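Local coordinates for phosphatidylinositol 4,5-bisphosphate-binding protein SLM1 (Saccharomyces cerevisiae, PDB 4A6H) that binds phosphatidylinositol 4,5-bisphosphate through its PH domain and acts, together with SLM2, as an effector of TORC2 and calcineurin signalling at the yeast plasma membrane, at residues A[10-15]-A[78-83]. Residues are numbered along the deposited sequence; the frame is centred on the assembly and turned at random.
Sequences GFLERR and AKFVLH. With I4D (D-myo-inositol-4-phosphate), chain G.
The Phe80 ring meets Leu12 at its edge: CD1 of Leu12 approaches near the ring plane and lies 4.4 Å from CZ of Phe80. Phe98 meets the same ring with its plane turned by only about 15°, while Met106, Phe110 and Leu113 of helix 103-116 also touch Phe80. A broad aromatic and a branched aliphatic side chain suit this buried place, where that C-terminal helix closes one end of the seven-stranded PH-domain barrel. Since strand 95-99 runs between strands 8-16 and 79-84, no backbone hydrogen bond joins them here, and side chains alone bridge the gap.

The second flat group, the guanidinium of Arg15, belongs to the inositol-phosphate pocket. Lys79 comes to it obliquely with its aliphatic part, CD lying 4.2 Å from NH2 of Arg15. Arg15 extends from the strand with CG anti to the backbone N (chi1 -172°), then bends at chi3 (-63°), and its CG lies 3.5 Å from phosphate oxygen O42. Lys79 bends at chi3 too, carrying NZ to the O6 side of the inositol; the modelled approaches to O5 and O6 are too close for their details to be trusted. Lys20, Ser21, Tyr22, Ser76 and Lys99 complete this pocket, consistent with the non-canonical site of PH domains.

NH2 of Arg15 and NZ of Lys79 stand 4.7 Å apart beside the O5/O6 edge; the phosphate is nearer the Arg15 chain than Lys79 NZ and might balance the two charges only in part. The contact thus pairs an apolar join on the helix-covered face of the sheet with, on the opposite face, a cationic site suited to a phosphorylated inositol headgroup.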
loop_
_atom_site.group_PDB
_atom_site.type_symbol
_atom_site.label_atom_id
_atom_site.label_comp_id
_atom_site.label_asym_id
_atom_site.label_seq_id
_atom_site.Cartn_x
_atom_site.Cartn_y
_atom_site.Cartn_z
ATOM N N GLY A 10 3.462 -6.803 14.420
ATOM C CA GLY A 10 4.151 -7.524 15.472
ATOM C C GLY A 10 4.466 -6.613 16.629
ATOM O O GLY A 10 4.266 -5.401 16.539
ATOM N N PHE A 11 4.922 -7.196 17.731
ATOM C CA PHE A 11 5.278 -6.420 18.907
ATOM C C PHE A 11 6.661 -5.803 18.751
ATOM O O PHE A 11 7.594 -6.453 18.250
ATOM C CB PHE A 11 5.245 -7.294 20.165
ATOM C CG PHE A 11 3.850 -7.704 20.590
ATOM C CD1 PHE A 11 3.098 -6.889 21.419
ATOM C CD2 PHE A 11 3.300 -8.892 20.129
ATOM C CE1 PHE A 11 1.814 -7.264 21.807
ATOM C CE2 PHE A 11 2.014 -9.268 20.507
ATOM C CZ PHE A 11 1.284 -8.456 21.336
ATOM N N LEU A 12 6.770 -4.540 19.157
ATOM C CA LEU A 12 8.063 -3.872 19.256
ATOM C C LEU A 12 8.142 -3.168 20.590
ATOM O O LEU A 12 7.124 -2.750 21.141
ATOM C CB LEU A 12 8.236 -2.827 18.149
ATOM C CG LEU A 12 8.374 -3.321 16.718
ATOM C CD1 LEU A 12 8.399 -2.146 15.763
ATOM C CD2 LEU A 12 9.645 -4.151 16.602
ATOM N N GLU A 13 9.356 -2.998 21.092
ATOM C CA GLU A 13 9.579 -2.168 22.264
ATOM C C GLU A 13 10.173 -0.848 21.827
ATOM O O GLU A 13 11.109 -0.821 21.039
ATOM C CB GLU A 13 10.515 -2.866 23.231
ATOM C CG GLU A 13 9.929 -4.149 23.769
ATOM C CD GLU A 13 10.848 -4.828 24.746
ATOM O OE1 GLU A 13 11.740 -5.579 24.296
ATOM O OE2 GLU A 13 10.680 -4.603 25.961
ATOM N N ARG A 14 9.627 0.254 22.313
ATOM C CA ARG A 14 10.133 1.570 21.942
ATOM C C ARG A 14 10.797 2.159 23.167
ATOM O O ARG A 14 10.219 2.145 24.252
ATOM C CB ARG A 14 8.998 2.478 21.466
ATOM C CG ARG A 14 9.484 3.798 20.873
ATOM C CD ARG A 14 8.336 4.729 20.530
ATOM N NE ARG A 14 7.607 5.132 21.726
ATOM C CZ ARG A 14 6.349 4.790 21.984
ATOM N NH1 ARG A 14 5.669 4.052 21.118
ATOM N NH2 ARG A 14 5.770 5.196 23.104
ATOM N N ARG A 15 12.014 2.659 23.020
ATOM C CA ARG A 15 12.700 3.227 24.172
ATOM C C ARG A 15 12.193 4.637 24.429
ATOM O O ARG A 15 12.027 5.432 23.504
ATOM C CB ARG A 15 14.216 3.252 23.969
ATOM C CG ARG A 15 14.963 3.655 25.234
ATOM C CD ARG A 15 16.362 4.174 24.936
ATOM N NE ARG A 15 17.214 3.154 24.334
ATOM C CZ ARG A 15 18.173 3.412 23.451
ATOM N NH1 ARG A 15 18.399 4.660 23.060
ATOM N NH2 ARG A 15 18.897 2.421 22.950
ATOM N N ALA A 78 19.119 -6.083 18.191
ATOM C CA ALA A 78 17.833 -6.111 17.513
ATOM C C ALA A 78 17.178 -4.742 17.526
ATOM O O ALA A 78 15.940 -4.631 17.549
ATOM C CB ALA A 78 16.922 -7.132 18.179
ATOM N N LYS A 79 18.001 -3.697 17.466
ATOM C CA LYS A 79 17.500 -2.323 17.553
ATOM C C LYS A 79 17.622 -1.566 16.239
ATOM O O LYS A 79 18.509 -1.853 15.427
ATOM C CB LYS A 79 18.264 -1.560 18.641
ATOM C CG LYS A 79 17.955 -2.026 20.049
ATOM C CD LYS A 79 18.875 -1.381 21.072
ATOM C CE LYS A 79 20.060 -2.296 21.329
ATOM N NZ LYS A 79 20.998 -1.781 22.358
ATOM N N PHE A 80 16.728 -0.601 16.030
ATOM C CA PHE A 80 16.845 0.325 14.912
ATOM C C PHE A 80 16.346 1.710 15.289
ATOM O O PHE A 80 15.641 1.878 16.288
ATOM C CB PHE A 80 16.159 -0.203 13.634
ATOM C CG PHE A 80 14.648 -0.229 13.695
ATOM C CD1 PHE A 80 13.977 -1.318 14.227
ATOM C CD2 PHE A 80 13.904 0.829 13.189
ATOM C CE1 PHE A 80 12.579 -1.344 14.273
ATOM C CE2 PHE A 80 12.515 0.811 13.230
ATOM C CZ PHE A 80 11.857 -0.281 13.774
ATOM N N VAL A 81 16.728 2.699 14.488
ATOM C CA VAL A 81 16.363 4.085 14.733
ATOM C C VAL A 81 15.437 4.608 13.652
ATOM O O VAL A 81 15.703 4.448 12.451
ATOM C CB VAL A 81 17.615 4.978 14.767
ATOM C CG1 VAL A 81 17.225 6.429 15.006
ATOM C CG2 VAL A 81 18.598 4.467 15.819
ATOM N N LEU A 82 14.349 5.228 14.095
ATOM C CA LEU A 82 13.398 5.918 13.233
ATOM C C LEU A 82 13.596 7.411 13.448
ATOM O O LEU A 82 13.509 7.899 14.574
ATOM C CB LEU A 82 11.961 5.494 13.570
ATOM C CG LEU A 82 10.841 6.012 12.673
ATOM C CD1 LEU A 82 10.996 5.463 11.263
ATOM C CD2 LEU A 82 9.499 5.610 13.253
ATOM N N HIS A 83 13.872 8.131 12.361
ATOM C CA HIS A 83 14.187 9.557 12.408
ATOM C C HIS A 83 13.031 10.391 11.866
ATOM O O HIS A 83 12.452 10.042 10.843
ATOM C CB HIS A 83 15.428 9.820 11.551
ATOM C CG HIS A 83 15.817 11.262 11.458
ATOM N ND1 HIS A 83 16.516 11.908 12.455
ATOM C CD2 HIS A 83 15.639 12.174 10.471
ATOM C CE1 HIS A 83 16.737 13.160 12.095
ATOM N NE2 HIS A 83 16.219 13.346 10.895
HETATM O O5 I4D G . 18.814 1.318 25.348
HETATM C C5 I4D G . 18.866 0.032 26.183
HETATM C C6 I4D G . 19.144 -1.222 25.276
HETATM O O6 I4D G . 20.135 -1.082 24.302
HETATM C C4 I4D G . 18.252 0.081 27.686
HETATM O O4 I4D G . 18.255 1.287 28.464
HETATM P P4 I4D G . 17.106 2.263 28.733
HETATM O O43 I4D G . 15.753 1.676 28.574
HETATM O O42 I4D G . 17.196 3.435 27.867
HETATM O O41 I4D G . 17.299 2.768 30.099
HETATM C C3 I4D G . 18.555 -1.184 28.408
HETATM O O3 I4D G . 17.638 -1.317 29.475
HETATM C C2 I4D G . 18.467 -2.405 27.485
HETATM O O2 I4D G . 17.365 -3.262 27.665
HETATM C C1 I4D G . 19.079 -2.527 26.032
HETATM O O1 I4D G . 19.036 -3.819 25.357
#